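Side-chain contacts in RNA-dependent RNA Polymerase (Bombyx mori cytoplasmic polyhedrosis virus, PDB 6TZ0), which synthesises RNA on an RNA template, making plus strands by fully conservative transcription and probably, in genome replication, the complementary minus strands: residues L1184-S1189 and K1196-V1201; E859-F864 and R872-D877; V1031-H1036 and D1054-F1059. One frame throughout, in Å; residues are numbered along the deposited sequence.

All three contacts lie in or beside the C-terminal part of the polymerase, contacts 1 and 2 about 12 Å apart between centres. Contacts 1 and 2 are largely buried, and they share a boundary: R1188, at the end of the helix in contact 1, is salt-bridged to E861 of contact 2. Contact 3 is only partly buried and meets contact 1 through V1031, which packs on R1197. The chemistry follows the place. Contact 1 sets one leucine of a strand against a helix, contact 2 puts a leucine beside a carboxylate in a buried charged cluster, and contact 3 presses a loop histidine and leucine against aromatic rings of a helix.

Contact 1 (L1184-S1189 and K1196-V1201); sequences LHILRS and KRLGMV
L1198 reaches from its strand to the last turn of a helix, where its CD1 methyl touches both H1185 and I1186. This one methyl makes the tight part of the contact: CD1 lies 3.9 Å from H1185 ND1, approaching the imidazole at a slant, and 4.1 Å from I1186 CG1. The isoleucine and leucine side chains run past each other in opposite directions. H1185 has CG anti to its backbone N (chi1 -179°), which swings the ring off the helix towards the strand. S1189, the first residue to leave the helical conformation, has OG over one face of that ring, towards its rim, and also bonded to H1185 O at 2.9 Å. The ring stacks with F1024, while NE2 makes a weak hydrogen bond to E859.

The strand side is looser. L1198 itself is partly exposed, as are K1196 and R1197 before it, and R1197 turns to a salt bridge with E1027. The contact joins two elements of a beta-alpha-beta unit: strand 1162-1163, helix 1174-1188 and strand 1196-1202, the two strands running parallel. Strand 1196-1202 lies between 1162-1163 and the antiparallel 1022-1027, with V1162 and V1026 both packing on L1198.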
loop_
_atom_site.group_PDB
_atom_site.type_symbol
_atom_site.label_atom_id
_atom_site.label_comp_id
_atom_site.label_asym_id
_atom_site.label_seq_id
_atom_site.Cartn_x
_atom_site.Cartn_y
_atom_site.Cartn_z
ATOM N N LEU A 1184 -38.924 -5.188 2.780
ATOM C CA LEU A 1184 -38.193 -5.934 3.794
ATOM C C LEU A 1184 -38.897 -7.231 4.166
ATOM O O LEU A 1184 -38.222 -8.226 4.452
ATOM C CB LEU A 1184 -37.978 -5.059 5.025
ATOM C CG LEU A 1184 -36.724 -4.189 5.128
ATOM C CD1 LEU A 1184 -36.638 -3.132 4.067
ATOM C CD2 LEU A 1184 -36.763 -3.519 6.460
ATOM N N HIS A 1185 -40.236 -7.259 4.140
ATOM C CA HIS A 1185 -40.922 -8.521 4.401
ATOM C C HIS A 1185 -40.720 -9.522 3.274
ATOM O O HIS A 1185 -40.602 -10.725 3.527
ATOM C CB HIS A 1185 -42.409 -8.290 4.626
ATOM C CG HIS A 1185 -43.170 -9.545 4.920
ATOM N ND1 HIS A 1185 -43.756 -10.306 3.932
ATOM C CD2 HIS A 1185 -43.421 -10.186 6.084
ATOM C CE1 HIS A 1185 -44.350 -11.351 4.476
ATOM N NE2 HIS A 1185 -44.159 -11.303 5.781
ATOM N N ILE A 1186 -40.690 -9.056 2.028
ATOM C CA ILE A 1186 -40.530 -9.985 0.920
ATOM C C ILE A 1186 -39.105 -10.525 0.865
ATOM O O ILE A 1186 -38.903 -11.722 0.643
ATOM C CB ILE A 1186 -40.977 -9.323 -0.394
ATOM C CG1 ILE A 1186 -42.496 -9.175 -0.379
ATOM C CG2 ILE A 1186 -40.591 -10.150 -1.595
ATOM C CD1 ILE A 1186 -43.026 -8.238 -1.413
ATOM N N LEU A 1187 -38.100 -9.680 1.128
ATOM C CA LEU A 1187 -36.731 -10.196 1.213
ATOM C C LEU A 1187 -36.514 -11.084 2.432
ATOM O O LEU A 1187 -35.679 -11.992 2.390
ATOM C CB LEU A 1187 -35.713 -9.066 1.255
ATOM C CG LEU A 1187 -35.372 -8.246 0.022
ATOM C CD1 LEU A 1187 -34.413 -7.169 0.447
ATOM C CD2 LEU A 1187 -34.747 -9.119 -1.040
ATOM N N ARG A 1188 -37.242 -10.840 3.522
ATOM C CA ARG A 1188 -37.008 -11.580 4.755
ATOM C C ARG A 1188 -37.522 -13.016 4.666
ATOM O O ARG A 1188 -37.007 -13.897 5.362
ATOM C CB ARG A 1188 -37.652 -10.807 5.912
ATOM C CG ARG A 1188 -37.488 -11.344 7.325
ATOM C CD ARG A 1188 -38.748 -12.035 7.783
ATOM N NE ARG A 1188 -38.683 -12.454 9.177
ATOM C CZ ARG A 1188 -39.071 -11.706 10.201
ATOM N NH1 ARG A 1188 -39.564 -10.496 9.992
ATOM N NH2 ARG A 1188 -38.978 -12.175 11.436
ATOM N N SER A 1189 -38.496 -13.284 3.806
ATOM C CA SER A 1189 -39.213 -14.557 3.810
ATOM C C SER A 1189 -39.341 -15.132 2.409
ATOM O O SER A 1189 -40.434 -15.473 1.958
ATOM C CB SER A 1189 -40.588 -14.388 4.431
ATOM O OG SER A 1189 -41.390 -13.530 3.651
ATOM N N LYS A 1196 -47.541 -15.890 -4.499
ATOM C CA LYS A 1196 -48.865 -15.328 -4.282
ATOM C C LYS A 1196 -48.774 -13.848 -3.934
ATOM O O LYS A 1196 -47.744 -13.355 -3.471
ATOM C CB LYS A 1196 -49.586 -16.076 -3.166
ATOM C CG LYS A 1196 -49.883 -17.527 -3.461
ATOM C CD LYS A 1196 -50.988 -17.661 -4.480
ATOM C CE LYS A 1196 -51.391 -19.111 -4.656
ATOM N NZ LYS A 1196 -52.483 -19.283 -5.648
ATOM N N ARG A 1197 -49.875 -13.140 -4.159
ATOM C CA ARG A 1197 -49.925 -11.716 -3.863
ATOM C C ARG A 1197 -50.252 -11.502 -2.391
ATOM O O ARG A 1197 -51.071 -12.217 -1.813
ATOM C CB ARG A 1197 -50.961 -11.024 -4.751
ATOM C CG ARG A 1197 -50.961 -9.510 -4.641
ATOM C CD ARG A 1197 -51.907 -8.840 -5.611
ATOM N NE ARG A 1197 -53.308 -9.083 -5.296
ATOM C CZ ARG A 1197 -54.316 -8.703 -6.071
ATOM N NH1 ARG A 1197 -54.075 -8.058 -7.201
ATOM N NH2 ARG A 1197 -55.564 -8.958 -5.711
ATOM N N LEU A 1198 -49.604 -10.516 -1.784
ATOM C CA LEU A 1198 -49.799 -10.221 -0.375
ATOM C C LEU A 1198 -50.778 -9.072 -0.181
ATOM O O LEU A 1198 -50.965 -8.224 -1.054
ATOM C CB LEU A 1198 -48.467 -9.884 0.294
ATOM C CG LEU A 1198 -47.467 -11.033 0.332
ATOM C CD1 LEU A 1198 -46.148 -10.577 0.918
ATOM C CD2 LEU A 1198 -48.036 -12.191 1.116
ATOM N N GLY A 1199 -51.407 -9.062 0.990
ATOM C CA GLY A 1199 -52.264 -7.971 1.407
ATOM C C GLY A 1199 -51.868 -7.485 2.784
ATOM O O GLY A 1199 -51.792 -8.279 3.723
ATOM N N MET A 1200 -51.606 -6.191 2.922
ATOM C CA MET A 1200 -51.026 -5.653 4.143
ATOM C C MET A 1200 -52.120 -5.171 5.087
ATOM O O MET A 1200 -53.037 -4.459 4.673
ATOM C CB MET A 1200 -50.068 -4.506 3.819
ATOM C CG MET A 1200 -49.267 -4.012 5.011
ATOM S SD MET A 1200 -48.088 -2.722 4.586
ATOM C CE MET A 1200 -49.186 -1.330 4.411
ATOM N N VAL A 1201 -52.016 -5.563 6.353
ATOM C CA VAL A 1201 -52.892 -5.074 7.409
ATOM C C VAL A 1201 -52.049 -4.284 8.400
ATOM O O VAL A 1201 -50.882 -4.610 8.638
ATOM C CB VAL A 1201 -53.661 -6.222 8.099
ATOM C CG1 VAL A 1201 -54.635 -6.844 7.129
ATOM C CG2 VAL A 1201 -52.713 -7.290 8.591
#

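Contact 2 (E859-F864 and R872-D877); sequences EDESMF and RRLLYD
E859 and D877 mark the nearest backbone approach, their CA atoms 9.0 Å apart, where a segment without regular structure passes helix 873-878. This is loop-on-helix packing in the polymerase's C-terminal part, and at that spacing side chains have to bridge the gap. E861 does so from the loop. Its CG stands anti to the carbonyl carbon (chi1 -65°) and the chain beyond is extended, carrying the carboxylate to the helix, where it crosses L874 at a slant. The leucine has CG beside its own carbonyl carbon (chi1 -172°) and offers its CD1 methyl to the acid.

Both oxygens of E861 are held by other partners. OE1 takes a salt bridge from K871 NZ and a hydrogen bond from A847 N, while OE2 is salt-bridged to R1188 NH2; with both oxygens engaged, rotation of the buried carboxylate should be limited. D877, whose OD1 is salt-bridged to R852, sends OD2 towards the loop, where it stays 4.4 Å from E859 N. The acids cluster here, E861 OE2 and D877 OD2 being 6.0 Å apart, and the nearby arginines probably offset their charge. Between loop and helix, the closest atoms are E861 OE2 and L874 CD1, at 3.8 Å.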
loop_
_atom_site.group_PDB
_atom_site.type_symbol
_atom_site.label_atom_id
_atom_site.label_comp_id
_atom_site.label_asym_id
_atom_site.label_seq_id
_atom_site.Cartn_x
_atom_site.Cartn_y
_atom_site.Cartn_z
ATOM N N GLU A 859 -41.108 -16.644 10.889
ATOM C CA GLU A 859 -40.531 -16.985 9.599
ATOM C C GLU A 859 -39.049 -17.316 9.711
ATOM O O GLU A 859 -38.307 -16.675 10.459
ATOM C CB GLU A 859 -40.760 -15.836 8.621
ATOM C CG GLU A 859 -42.211 -15.751 8.186
ATOM C CD GLU A 859 -42.523 -14.506 7.403
ATOM O OE1 GLU A 859 -41.683 -13.584 7.399
ATOM O OE2 GLU A 859 -43.605 -14.455 6.783
ATOM N N ASP A 860 -38.633 -18.344 8.974
ATOM C CA ASP A 860 -37.226 -18.714 8.852
ATOM C C ASP A 860 -36.531 -17.610 8.074
ATOM O O ASP A 860 -36.657 -17.529 6.852
ATOM C CB ASP A 860 -37.094 -20.062 8.150
ATOM C CG ASP A 860 -35.695 -20.649 8.244
ATOM O OD1 ASP A 860 -34.804 -20.032 8.861
ATOM O OD2 ASP A 860 -35.491 -21.745 7.686
ATOM N N GLU A 861 -35.805 -16.753 8.789
ATOM C CA GLU A 861 -35.291 -15.526 8.199
ATOM C C GLU A 861 -34.178 -15.839 7.214
ATOM O O GLU A 861 -33.206 -16.520 7.547
ATOM C CB GLU A 861 -34.795 -14.580 9.284
ATOM C CG GLU A 861 -35.892 -14.094 10.199
ATOM C CD GLU A 861 -35.402 -13.102 11.226
ATOM O OE1 GLU A 861 -34.183 -12.858 11.282
ATOM O OE2 GLU A 861 -36.237 -12.571 11.984
ATOM N N SER A 862 -34.337 -15.351 5.993
ATOM C CA SER A 862 -33.500 -15.757 4.885
ATOM C C SER A 862 -32.174 -15.011 4.926
ATOM O O SER A 862 -31.894 -14.225 5.830
ATOM C CB SER A 862 -34.236 -15.526 3.567
ATOM O OG SER A 862 -33.467 -15.957 2.465
ATOM N N MET A 863 -31.349 -15.238 3.915
ATOM C CA MET A 863 -30.039 -14.613 3.853
ATOM C C MET A 863 -30.093 -13.173 3.373
ATOM O O MET A 863 -29.043 -12.534 3.264
ATOM C CB MET A 863 -29.127 -15.428 2.943
ATOM C CG MET A 863 -28.975 -16.850 3.416
ATOM S SD MET A 863 -28.396 -16.902 5.111
ATOM C CE MET A 863 -26.751 -16.277 4.884
ATOM N N PHE A 864 -31.282 -12.648 3.089
ATOM C CA PHE A 864 -31.447 -11.286 2.612
ATOM C C PHE A 864 -32.204 -10.423 3.606
ATOM O O PHE A 864 -32.762 -9.394 3.223
ATOM C CB PHE A 864 -32.179 -11.279 1.276
ATOM C CG PHE A 864 -31.520 -12.100 0.232
ATOM C CD1 PHE A 864 -30.374 -11.661 -0.389
ATOM C CD2 PHE A 864 -32.057 -13.310 -0.142
ATOM C CE1 PHE A 864 -29.785 -12.413 -1.356
ATOM C CE2 PHE A 864 -31.472 -14.070 -1.119
ATOM C CZ PHE A 864 -30.326 -13.623 -1.724
ATOM N N ARG A 872 -35.624 -5.693 15.925
ATOM C CA ARG A 872 -36.489 -5.542 17.089
ATOM C C ARG A 872 -37.907 -6.034 16.811
ATOM O O ARG A 872 -38.643 -6.357 17.750
ATOM C CB ARG A 872 -36.476 -4.075 17.538
ATOM C CG ARG A 872 -37.169 -3.795 18.855
ATOM C CD ARG A 872 -36.983 -2.388 19.347
ATOM N NE ARG A 872 -37.819 -2.159 20.523
ATOM C CZ ARG A 872 -37.462 -2.454 21.768
ATOM N NH1 ARG A 872 -38.296 -2.213 22.766
ATOM N NH2 ARG A 872 -36.272 -2.980 22.018
ATOM N N ARG A 873 -38.280 -6.168 15.539
ATOM C CA ARG A 873 -39.605 -6.651 15.177
ATOM C C ARG A 873 -39.800 -8.128 15.516
ATOM O O ARG A 873 -40.944 -8.591 15.585
ATOM C CB ARG A 873 -39.828 -6.392 13.685
ATOM C CG ARG A 873 -41.245 -6.552 13.176
ATOM C CD ARG A 873 -41.334 -6.199 11.714
ATOM N NE ARG A 873 -42.679 -6.408 11.200
ATOM C CZ ARG A 873 -43.094 -7.540 10.646
ATOM N NH1 ARG A 873 -42.268 -8.565 10.526
ATOM N NH2 ARG A 873 -44.335 -7.646 10.206
ATOM N N LEU A 874 -38.719 -8.873 15.760
ATOM C CA LEU A 874 -38.856 -10.269 16.164
ATOM C C LEU A 874 -39.457 -10.392 17.559
ATOM O O LEU A 874 -40.161 -11.370 17.843
ATOM C CB LEU A 874 -37.499 -10.964 16.098
ATOM C CG LEU A 874 -37.474 -12.478 16.308
ATOM C CD1 LEU A 874 -38.232 -13.170 15.193
ATOM C CD2 LEU A 874 -36.052 -12.983 16.401
ATOM N N LEU A 875 -39.219 -9.396 18.423
ATOM C CA LEU A 875 -39.830 -9.362 19.750
ATOM C C LEU A 875 -41.346 -9.304 19.668
ATOM O O LEU A 875 -42.039 -9.883 20.511
ATOM C CB LEU A 875 -39.332 -8.147 20.529
ATOM C CG LEU A 875 -37.855 -7.967 20.854
ATOM C CD1 LEU A 875 -37.647 -6.606 21.499
ATOM C CD2 LEU A 875 -37.365 -9.069 21.760
ATOM N N TYR A 876 -41.872 -8.615 18.665
ATOM C CA TYR A 876 -43.305 -8.494 18.468
ATOM C C TYR A 876 -43.865 -9.626 17.628
ATOM O O TYR A 876 -45.029 -10.000 17.805
ATOM C CB TYR A 876 -43.611 -7.149 17.815
ATOM C CG TYR A 876 -43.294 -5.979 18.705
ATOM C CD1 TYR A 876 -44.218 -5.523 19.632
ATOM C CD2 TYR A 876 -42.060 -5.348 18.643
ATOM C CE1 TYR A 876 -43.934 -4.455 20.453
ATOM C CE2 TYR A 876 -41.764 -4.284 19.466
ATOM C CZ TYR A 876 -42.707 -3.844 20.369
ATOM O OH TYR A 876 -42.431 -2.787 21.196
ATOM N N ASP A 877 -43.054 -10.181 16.727
ATOM C CA ASP A 877 -43.475 -11.328 15.933
ATOM C C ASP A 877 -43.645 -12.567 16.805
ATOM O O ASP A 877 -44.556 -13.368 16.576
ATOM C CB ASP A 877 -42.457 -11.582 14.819
ATOM C CG ASP A 877 -42.985 -12.493 13.729
ATOM O OD1 ASP A 877 -44.172 -12.873 13.770
ATOM O OD2 ASP A 877 -42.200 -12.843 12.823
#

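Contact 3 (V1031-H1036 and D1054-F1059); sequences VDLLPH and DGWFAF
H1036 extends from its loop to the ring and backbone of F1059, and the two side chains cross at about a right angle. From CB, the first torsion (chi1 55°) sets CG between the backbone N and the carbonyl carbon, and CG comes 4.1 Å from F1059 CE2. Next in the ring, ND1 is nearer to the phenyl group, 3.3 Å from the same CE2. CE1 meets F1059 CD2 and CE2 and, closer still, its main-chain O at 3.1 Å. NE2 is farther from that oxygen, 3.9 Å, with no hydrogen bond between them. The ring planes are inclined at 44°, an oblique pairing with centroids 4.5 Å apart.

F1059 CZ lies over one face of the imidazole, offset towards its rim, and L1034 CB covers the opposite face, also towards the rim, so the histidine is wedged between its own loop and the helix. That loop follows strand 1029-1030 and packs against helix 1054-1062 in the polymerase's C-terminal region, with a backbone hydrogen bond between L1034 and A1060. Exposed L1033, in the loop, leans its CD2 methyl at a slant on W1056, about a turn before F1059 in the helix, 4.4 Å from CH2. The indole also meets F1051 edge-to-face.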
loop_
_atom_site.group_PDB
_atom_site.type_symbol
_atom_site.label_atom_id
_atom_site.label_comp_id
_atom_site.label_asym_id
_atom_site.label_seq_id
_atom_site.Cartn_x
_atom_site.Cartn_y
_atom_site.Cartn_z
ATOM N N VAL A 1031 -48.907 -13.633 -8.479
ATOM C CA VAL A 1031 -48.295 -12.507 -9.165
ATOM C C VAL A 1031 -47.613 -12.987 -10.440
ATOM O O VAL A 1031 -47.260 -14.161 -10.596
ATOM C CB VAL A 1031 -47.300 -11.776 -8.249
ATOM C CG1 VAL A 1031 -48.011 -11.203 -7.052
ATOM C CG2 VAL A 1031 -46.199 -12.707 -7.811
ATOM N N ASP A 1032 -47.440 -12.063 -11.373
ATOM C CA ASP A 1032 -46.676 -12.364 -12.569
ATOM C C ASP A 1032 -45.184 -12.198 -12.312
ATOM O O ASP A 1032 -44.749 -11.358 -11.521
ATOM C CB ASP A 1032 -47.118 -11.483 -13.737
ATOM C CG ASP A 1032 -47.139 -10.011 -13.390
ATOM O OD1 ASP A 1032 -46.990 -9.665 -12.199
ATOM O OD2 ASP A 1032 -47.294 -9.189 -14.314
ATOM N N LEU A 1033 -44.404 -13.023 -12.983
ATOM C CA LEU A 1033 -42.960 -12.975 -12.867
ATOM C C LEU A 1033 -42.412 -11.966 -13.867
ATOM O O LEU A 1033 -43.082 -11.593 -14.831
ATOM C CB LEU A 1033 -42.363 -14.365 -13.104
ATOM C CG LEU A 1033 -42.327 -15.423 -11.988
ATOM C CD1 LEU A 1033 -43.685 -15.944 -11.590
ATOM C CD2 LEU A 1033 -41.474 -16.593 -12.432
ATOM N N LEU A 1034 -41.194 -11.494 -13.609
ATOM C CA LEU A 1034 -40.511 -10.642 -14.566
ATOM C C LEU A 1034 -40.206 -11.433 -15.838
ATOM O O LEU A 1034 -40.052 -12.653 -15.789
ATOM C CB LEU A 1034 -39.211 -10.090 -13.980
ATOM C CG LEU A 1034 -39.171 -8.755 -13.225
ATOM C CD1 LEU A 1034 -39.620 -7.631 -14.124
ATOM C CD2 LEU A 1034 -39.984 -8.757 -11.982
ATOM N N PRO A 1035 -40.135 -10.766 -16.995
ATOM C CA PRO A 1035 -39.797 -11.493 -18.227
ATOM C C PRO A 1035 -38.379 -12.039 -18.269
ATOM O O PRO A 1035 -38.128 -12.968 -19.045
ATOM C CB PRO A 1035 -40.038 -10.453 -19.326
ATOM C CG PRO A 1035 -40.002 -9.139 -18.635
ATOM C CD PRO A 1035 -40.569 -9.390 -17.282
ATOM N N HIS A 1036 -37.456 -11.539 -17.446
ATOM C CA HIS A 1036 -36.140 -12.160 -17.371
ATOM C C HIS A 1036 -36.103 -13.396 -16.487
ATOM O O HIS A 1036 -35.022 -13.952 -16.286
ATOM C CB HIS A 1036 -35.073 -11.171 -16.892
ATOM C CG HIS A 1036 -35.383 -10.510 -15.587
ATOM N ND1 HIS A 1036 -35.315 -11.169 -14.380
ATOM C CD2 HIS A 1036 -35.677 -9.224 -15.293
ATOM C CE1 HIS A 1036 -35.613 -10.333 -13.405
ATOM N NE2 HIS A 1036 -35.824 -9.142 -13.931
ATOM N N ASP A 1054 -34.129 -19.636 -4.182
ATOM C CA ASP A 1054 -34.709 -18.422 -3.620
ATOM C C ASP A 1054 -34.061 -17.157 -4.160
ATOM O O ASP A 1054 -34.727 -16.124 -4.249
ATOM C CB ASP A 1054 -34.616 -18.455 -2.096
ATOM C CG ASP A 1054 -35.574 -19.454 -1.480
ATOM O OD1 ASP A 1054 -36.661 -19.668 -2.053
ATOM O OD2 ASP A 1054 -35.235 -20.039 -0.434
ATOM N N GLY A 1055 -32.777 -17.205 -4.518
ATOM C CA GLY A 1055 -32.156 -16.049 -5.141
ATOM C C GLY A 1055 -32.683 -15.809 -6.543
ATOM O O GLY A 1055 -32.945 -14.664 -6.932
ATOM N N TRP A 1056 -32.865 -16.891 -7.306
ATOM C CA TRP A 1056 -33.509 -16.824 -8.614
ATOM C C TRP A 1056 -34.919 -16.265 -8.519
ATOM O O TRP A 1056 -35.310 -15.412 -9.320
ATOM C CB TRP A 1056 -33.567 -18.214 -9.228
ATOM C CG TRP A 1056 -34.245 -18.264 -10.545
ATOM C CD1 TRP A 1056 -33.731 -17.895 -11.745
ATOM C CD2 TRP A 1056 -35.601 -18.642 -10.788
ATOM N NE1 TRP A 1056 -34.669 -18.056 -12.730
ATOM C CE2 TRP A 1056 -35.830 -18.506 -12.166
ATOM C CE3 TRP A 1056 -36.643 -19.089 -9.972
ATOM C CZ2 TRP A 1056 -37.053 -18.807 -12.749
ATOM C CZ3 TRP A 1056 -37.857 -19.386 -10.552
ATOM C CH2 TRP A 1056 -38.052 -19.244 -11.927
ATOM N N PHE A 1057 -35.694 -16.727 -7.540
ATOM C CA PHE A 1057 -37.085 -16.313 -7.444
ATOM C C PHE A 1057 -37.199 -14.893 -6.912
ATOM O O PHE A 1057 -38.113 -14.159 -7.296
ATOM C CB PHE A 1057 -37.846 -17.297 -6.561
ATOM C CG PHE A 1057 -39.332 -17.203 -6.679
ATOM C CD1 PHE A 1057 -39.967 -17.653 -7.819
ATOM C CD2 PHE A 1057 -40.098 -16.718 -5.638
ATOM C CE1 PHE A 1057 -41.334 -17.585 -7.936
ATOM C CE2 PHE A 1057 -41.468 -16.659 -5.746
ATOM C CZ PHE A 1057 -42.084 -17.088 -6.899
ATOM N N ALA A 1058 -36.253 -14.475 -6.070
ATOM C CA ALA A 1058 -36.208 -13.087 -5.632
ATOM C C ALA A 1058 -35.849 -12.159 -6.781
ATOM O O ALA A 1058 -36.363 -11.040 -6.862
ATOM C CB ALA A 1058 -35.207 -12.926 -4.491
ATOM N N PHE A 1059 -34.965 -12.605 -7.677
ATOM C CA PHE A 1059 -34.665 -11.819 -8.869
ATOM C C PHE A 1059 -35.868 -11.771 -9.799
ATOM O O PHE A 1059 -36.167 -10.727 -10.386
ATOM C CB PHE A 1059 -33.447 -12.414 -9.566
ATOM C CG PHE A 1059 -32.847 -11.546 -10.636
ATOM C CD1 PHE A 1059 -32.146 -10.402 -10.302
ATOM C CD2 PHE A 1059 -32.920 -11.912 -11.969
ATOM C CE1 PHE A 1059 -31.568 -9.621 -11.277
ATOM C CE2 PHE A 1059 -32.340 -11.130 -12.947
ATOM C CZ PHE A 1059 -31.670 -9.984 -12.601
#